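Local coordinates for ferric-chelate reductase (NAD(P)H) (Archaeoglobus fulgidus, PDB 1I0R), which catalyses the NAD(P)H-dependent reduction of chelated ferric iron, using FMN or FAD as cofactor, and works as a homodimer, at the interface of chains A and B. Numbering follows the deposited sequence. Chains: chain A/B, Conserved hypothetical protein.

Contact 1: the interface of chains A and B. Residues chain A 31, 45, 123, 125-126, 128; chain B 33-36.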
# COMPACT_ATOMS: atom_id res chain seq x y z
N THR A 31 4.23 1.95 4.20
CA THR A 31 3.21 0.90 4.25
C THR A 31 1.95 1.36 4.96
O THR A 31 1.74 1.05 6.13
CB THR A 31 3.80 -0.33 4.96
OG1 THR A 31 5.13 -0.59 4.47
CG2 THR A 31 2.96 -1.53 4.71
N CYS A 45 1.71 -0.50 8.84
CA CYS A 45 2.53 -1.65 9.27
C CYS A 45 3.83 -1.11 9.86
O CYS A 45 4.68 -0.60 9.13
CB CYS A 45 2.79 -2.56 8.07
SG CYS A 45 3.40 -4.17 8.60
N VAL A 123 2.49 -9.74 12.56
CA VAL A 123 3.11 -10.41 11.42
C VAL A 123 4.60 -10.69 11.63
O VAL A 123 5.37 -10.77 10.66
CB VAL A 123 2.86 -9.63 10.08
CG1 VAL A 123 1.38 -9.65 9.76
CG2 VAL A 123 3.37 -8.19 10.18
N THR A 125 8.02 -9.50 12.63
CA THR A 125 8.88 -8.38 12.97
C THR A 125 8.10 -7.07 13.09
O THR A 125 8.62 -6.10 13.64
CB THR A 125 9.96 -8.14 11.90
OG1 THR A 125 9.34 -8.01 10.61
CG2 THR A 125 10.97 -9.28 11.86
N HIS A 126 6.87 -7.06 12.59
CA HIS A 126 6.02 -5.86 12.56
C HIS A 126 4.63 -6.19 13.06
O HIS A 126 4.23 -7.37 13.09
CB HIS A 126 5.80 -5.39 11.10
CG HIS A 126 7.02 -4.83 10.42
ND1 HIS A 126 8.17 -5.56 10.22
CD2 HIS A 126 7.23 -3.62 9.84
CE1 HIS A 126 9.04 -4.83 9.55
NE2 HIS A 126 8.50 -3.65 9.31
N LEU A 128 0.69 -5.07 12.14
CA LEU A 128 -0.17 -4.35 11.21
C LEU A 128 -1.33 -3.82 12.06
O LEU A 128 -2.08 -4.61 12.61
CB LEU A 128 -0.69 -5.29 10.12
CG LEU A 128 -1.59 -4.66 9.06
CD1 LEU A 128 -0.84 -3.73 8.12
CD2 LEU A 128 -2.17 -5.79 8.30
N PHE B 33 0.68 -4.94 -0.75
CA PHE B 33 1.83 -4.29 -0.16
C PHE B 33 2.73 -5.26 0.59
O PHE B 33 2.27 -6.24 1.16
CB PHE B 33 1.38 -3.12 0.74
CG PHE B 33 0.34 -3.45 1.79
CD1 PHE B 33 0.71 -3.62 3.11
CD2 PHE B 33 -1.01 -3.46 1.47
CE1 PHE B 33 -0.26 -3.78 4.12
CE2 PHE B 33 -1.99 -3.62 2.47
CZ PHE B 33 -1.61 -3.78 3.80
N GLN B 34 4.02 -4.98 0.59
CA GLN B 34 4.96 -5.80 1.34
C GLN B 34 4.87 -5.38 2.82
O GLN B 34 4.89 -4.18 3.12
CB GLN B 34 6.39 -5.57 0.84
CG GLN B 34 7.44 -6.39 1.61
CD GLN B 34 8.83 -6.31 0.98
OE1 GLN B 34 9.03 -5.67 -0.06
NE2 GLN B 34 9.81 -6.97 1.63
N LEU B 35 4.81 -6.35 3.72
CA LEU B 35 4.72 -6.02 5.16
C LEU B 35 6.03 -6.13 5.89
O LEU B 35 6.33 -5.29 6.77
CB LEU B 35 3.72 -6.95 5.84
CG LEU B 35 2.28 -6.83 5.32
CD1 LEU B 35 1.33 -7.35 6.38
CD2 LEU B 35 1.96 -5.37 5.07
N THR B 36 6.82 -7.14 5.54
CA THR B 36 8.08 -7.43 6.22
C THR B 36 9.16 -7.89 5.24
O THR B 36 8.85 -8.28 4.10
CB THR B 36 7.89 -8.56 7.27
OG1 THR B 36 7.56 -9.79 6.61
CG2 THR B 36 6.74 -8.24 8.25
O HOH W 1 6.28 -2.48 6.61
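B:Leu35, whose backbone turns to phi/psi -100/-39° between extended neighbours in strand 32-37, points its carbonyl into chain A, over the ring of A:His126. B:Leu35 O stands over the centre of the imidazole, 3.6 Å from A:His126 CD2. In the ring plane, at its edge, the hydroxyl of A:Thr125 hydrogen-bonds to the ring, OG1 to ND1 at 2.7 Å, and this second-shell bond should limit how the imidazole can turn. The same carbonyl oxygen takes a water 2.8 Å from B:Leu35 O, which passes the link on to the hydroxyl of A:Thr31, and it also has A:Cys45 SG nearby in a weak hydrogen bond. B:Thr36 follows with its methyl: CG2, anti to its carbonyl carbon, lies 3.6 Å from A:His126 ND1 and also meets A:Thr125 OG1.

Two residues back along the strand from B:Leu35, B:Phe33 meets the methyl of A:Thr31 at its CD1 corner, the methyl standing off the ring plane, CD1 to CG2 at 3.5 Å, the two side chains crossing at about a right angle. A:Thr31 presents that methyl because CG2 is anti to its backbone N, with OG1 (chi1 -44°) turned to the water. The branches of B:Leu35 reach A:Val123 through CD1 and A:Cys45 and A:Thr31 through CD2.

A:Thr31 and A:Cys45 belong to the FMN site and A:His126 to the NADP(+) site, so strand 32-37 of one subunit backs the cofactor-binding residues of the other, with A:Cys45 on strand 41-47 and A:His126 opening strand 126-138.

Contact 2: the interface of chains A and B. Residues chain A 66, 110-111, 138, 144; chain B 4-5, 8.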
# COMPACT_ATOMS: atom_id res chain seq x y z
N VAL A 66 0.06 12.69 4.86
CA VAL A 66 0.43 12.30 3.50
C VAL A 66 1.40 13.39 3.00
O VAL A 66 1.00 14.54 2.81
CB VAL A 66 -0.82 12.21 2.59
CG1 VAL A 66 -0.39 11.74 1.21
CG2 VAL A 66 -1.89 11.27 3.24
N VAL A 110 -0.20 17.06 2.59
CA VAL A 110 -1.29 17.35 1.66
C VAL A 110 -2.60 17.04 2.37
O VAL A 110 -3.63 17.66 2.10
CB VAL A 110 -1.18 16.45 0.39
CG1 VAL A 110 -2.39 16.62 -0.49
CG2 VAL A 110 0.11 16.80 -0.40
N ALA A 111 -2.56 16.10 3.30
CA ALA A 111 -3.74 15.68 4.04
C ALA A 111 -3.32 15.00 5.35
O ALA A 111 -2.19 14.49 5.47
CB ALA A 111 -4.59 14.69 3.17
N VAL A 138 -8.10 17.59 4.08
CA VAL A 138 -7.18 17.89 2.98
C VAL A 138 -6.66 19.29 3.31
O VAL A 138 -7.44 20.22 3.57
CB VAL A 138 -7.88 17.90 1.62
CG1 VAL A 138 -6.90 18.40 0.55
CG2 VAL A 138 -8.35 16.49 1.24
N VAL A 144 1.22 14.57 -4.28
CA VAL A 144 1.75 13.76 -3.20
C VAL A 144 3.09 13.18 -3.61
O VAL A 144 3.42 13.11 -4.80
CB VAL A 144 0.81 12.57 -2.82
CG1 VAL A 144 -0.58 13.11 -2.45
CG2 VAL A 144 0.74 11.55 -3.96
N GLU B 4 -12.08 13.02 0.58
CA GLU B 4 -11.03 13.30 -0.39
C GLU B 4 -9.64 13.00 0.17
O GLU B 4 -8.70 12.69 -0.56
CB GLU B 4 -11.09 14.77 -0.86
CG GLU B 4 -9.98 15.14 -1.85
CD GLU B 4 -10.10 16.56 -2.43
OE1 GLU B 4 -10.57 17.47 -1.72
OE2 GLU B 4 -9.70 16.75 -3.61
N ALA B 5 -9.50 13.07 1.49
CA ALA B 5 -8.21 12.80 2.09
C ALA B 5 -7.79 11.36 1.80
O ALA B 5 -6.61 11.08 1.57
CB ALA B 5 -8.25 13.05 3.60
N LYS B 8 -5.82 10.54 -1.35
CA LYS B 8 -4.43 10.99 -1.42
C LYS B 8 -3.47 9.84 -1.14
O LYS B 8 -2.26 9.99 -1.29
CB LYS B 8 -4.19 12.15 -0.44
CG LYS B 8 -5.07 13.39 -0.69
CD LYS B 8 -4.86 13.95 -2.09
CE LYS B 8 -5.60 15.27 -2.21
NZ LYS B 8 -5.53 15.78 -3.61
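B:Lys8 lays its aliphatic chain against A:Val110 and A:Ala111 at this apolar patch of the homodimer, where the N-terminal 3-10 helix 3-8 of one subunit meets the flavin reductase-like barrel of the other. With 76 Å² hidden, B:Lys8 contributes most of all the residues here. Its CG is anti to the carbonyl carbon and the chain bends at chi2 (-59°), then runs extended to the amine, so that a stretch of methylenes passes A:Val110 at about a right angle. A:Val110 CG1 touches B:Lys8 CE at 3.9 Å and CD at nearly the same distance, while CG packs near the methyl of A:Ala111. At the other end of the residue, the carbonyl B:Lys8 O is met by methyls: A:Val66 CG1 at 3.6 Å and A:Val144 CG1 at 3.7 Å. An alanine in place of B:Lys8 would probably open a gap beside A:Val110 and A:Ala111, leaving their methyls without the chain that covers them.

A:Val138, with 45 Å² hidden, does its touching through CG2, which is anti to its carbonyl carbon and projects at the start of the helix. It lies 3.6 Å from B:Ala5 N and 3.7 Å from B:Glu4 CG. The extended chain of B:Glu4 crosses it at about a right angle, so CB, CG and the carboxylate oxygen OE1 all lie alongside the methyl. Next to this, the methyl of B:Ala5 meets that of A:Ala111, CB to CB at 4.0 Å.

Contact 3: the interface of chains A and B. Residues chain A 1-2, 4-6; chain B 111, 113, 136-138.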
# COMPACT_ATOMS: atom_id res chain seq x y z
N MET A 1 14.27 -16.67 -6.00
CA MET A 1 13.39 -15.50 -5.73
C MET A 1 14.19 -14.19 -5.84
O MET A 1 15.14 -13.96 -5.09
CB MET A 1 12.78 -15.64 -4.34
CG MET A 1 11.73 -14.60 -4.03
SD MET A 1 10.73 -15.16 -2.65
CE MET A 1 11.78 -14.66 -1.28
N ASP A 2 13.78 -13.35 -6.78
CA ASP A 2 14.44 -12.07 -7.03
C ASP A 2 13.85 -10.94 -6.19
O ASP A 2 12.73 -10.49 -6.42
CB ASP A 2 14.32 -11.73 -8.52
CG ASP A 2 15.05 -10.46 -8.90
OD1 ASP A 2 15.00 -10.11 -10.09
OD2 ASP A 2 15.68 -9.83 -8.02
N GLU A 4 14.32 -7.88 -6.25
CA GLU A 4 13.98 -6.71 -7.05
C GLU A 4 12.52 -6.68 -7.49
O GLU A 4 11.97 -5.62 -7.80
CB GLU A 4 14.88 -6.65 -8.30
CG GLU A 4 16.28 -6.14 -8.02
CD GLU A 4 16.45 -4.67 -8.36
OE1 GLU A 4 17.50 -4.10 -7.97
OE2 GLU A 4 15.56 -4.07 -9.00
N ALA A 5 11.88 -7.84 -7.53
CA ALA A 5 10.48 -7.89 -7.94
C ALA A 5 9.62 -7.13 -6.92
O ALA A 5 8.64 -6.48 -7.28
CB ALA A 5 10.01 -9.33 -8.04
N PHE A 6 10.00 -7.19 -5.65
CA PHE A 6 9.21 -6.50 -4.63
C PHE A 6 9.35 -4.99 -4.74
O PHE A 6 8.48 -4.25 -4.27
CB PHE A 6 9.61 -6.98 -3.22
CG PHE A 6 9.60 -8.48 -3.07
CD1 PHE A 6 10.79 -9.18 -2.88
CD2 PHE A 6 8.42 -9.21 -3.18
CE1 PHE A 6 10.80 -10.58 -2.80
CE2 PHE A 6 8.43 -10.61 -3.10
CZ PHE A 6 9.62 -11.29 -2.91
N ALA B 111 6.41 -7.72 -13.16
CA ALA B 111 6.90 -8.72 -12.23
C ALA B 111 5.75 -9.60 -11.73
O ALA B 111 4.59 -9.22 -11.82
CB ALA B 111 7.58 -8.05 -11.03
N ILE B 113 4.78 -12.42 -8.36
CA ILE B 113 5.14 -12.90 -7.05
C ILE B 113 4.20 -14.02 -6.69
O ILE B 113 3.01 -13.95 -7.00
CB ILE B 113 4.98 -11.75 -6.00
CG1 ILE B 113 5.88 -10.58 -6.40
CG2 ILE B 113 5.23 -12.26 -4.60
CD1 ILE B 113 5.57 -9.30 -5.62
N ALA B 136 9.52 -15.05 -6.92
CA ALA B 136 9.27 -13.72 -7.44
C ALA B 136 10.26 -13.48 -8.56
O ALA B 136 11.42 -13.90 -8.46
CB ALA B 136 9.46 -12.69 -6.33
N GLU B 137 9.80 -12.84 -9.62
CA GLU B 137 10.67 -12.54 -10.74
C GLU B 137 10.30 -11.27 -11.48
O GLU B 137 9.12 -10.89 -11.55
CB GLU B 137 10.68 -13.73 -11.71
CG GLU B 137 9.33 -14.06 -12.34
CD GLU B 137 9.38 -15.38 -13.12
OE1 GLU B 137 8.86 -16.40 -12.62
OE2 GLU B 137 9.96 -15.37 -14.22
N VAL B 138 11.32 -10.58 -11.99
CA VAL B 138 11.10 -9.37 -12.76
C VAL B 138 11.03 -9.89 -14.19
O VAL B 138 11.91 -10.63 -14.62
CB VAL B 138 12.26 -8.38 -12.62
CG1 VAL B 138 12.02 -7.19 -13.54
CG2 VAL B 138 12.37 -7.91 -11.17
O HOH W 2 14.03 -11.78 -11.86
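This is a homodimer interface in which the N-terminal segment of one subunit is laid against two strands of the other, tying the chain start of A to the barrel of B by a main-chain hydrogen bond and a row of small apolar contacts. B:Ala136 and A:Asp2 make the bond: A:Asp2 N donates to B:Ala136 O at 2.9 Å and is nearly straight at the hydrogen (174°), though it comes from above the carbonyl plane. The carboxylate of A:Asp2, its CG anti to the backbone N (chi1 -176°), is used on both oxygens. OD2 accepts from A:Glu4 N at 3.0 Å, from above the carboxylate plane, and so caps the start of the 3-10 helix. OD1 holds a water at 2.6 Å that B:Val138 N also binds, and it lies close to B:Val138 CG2.

That same methyl sits 3.7 Å from A:Ala5 CA. The methyl of A:Ala5 faces B:Ala136 CB at 3.8 Å. B:Ala136 CB sits over the rim of one face of the A:Phe6 ring, 3.7 Å from CZ, while B:Ile113 CD1 comes up obliquely beside CD2 from the same side. A:Met1 CG adds a touch on B:Ala136 CB from the chain terminus.

In the fold, residues 1-2 and the 3-10 helix 3-8 of chain A lie along two long strands of chain B, 111-122 and 126-138, near the beginning of the first and the end of the second.

Contacts 2 and 3, about 30 Å apart between the centres of their C-alpha atoms, use the same elements with the chains exchanged: the N-terminal 3-10 helix 3-8 of one subunit against strands 111-122 and 126-138 of the other, sharing Glu4, Ala5, Ala111 and Val138. They are therefore overlapping parts of a two-fold pair. Contact 1 lies about 22 Å from contact 2 and 18 Å from contact 3. Strand 126-138 takes part in all three, from chain A in contacts 1 and 2 and from chain B in contact 3. The exchanged N-terminal contacts and the seam beside the cofactor-binding residues belong to one dimer interface, so dimerisation is likely to help shape the active-site region.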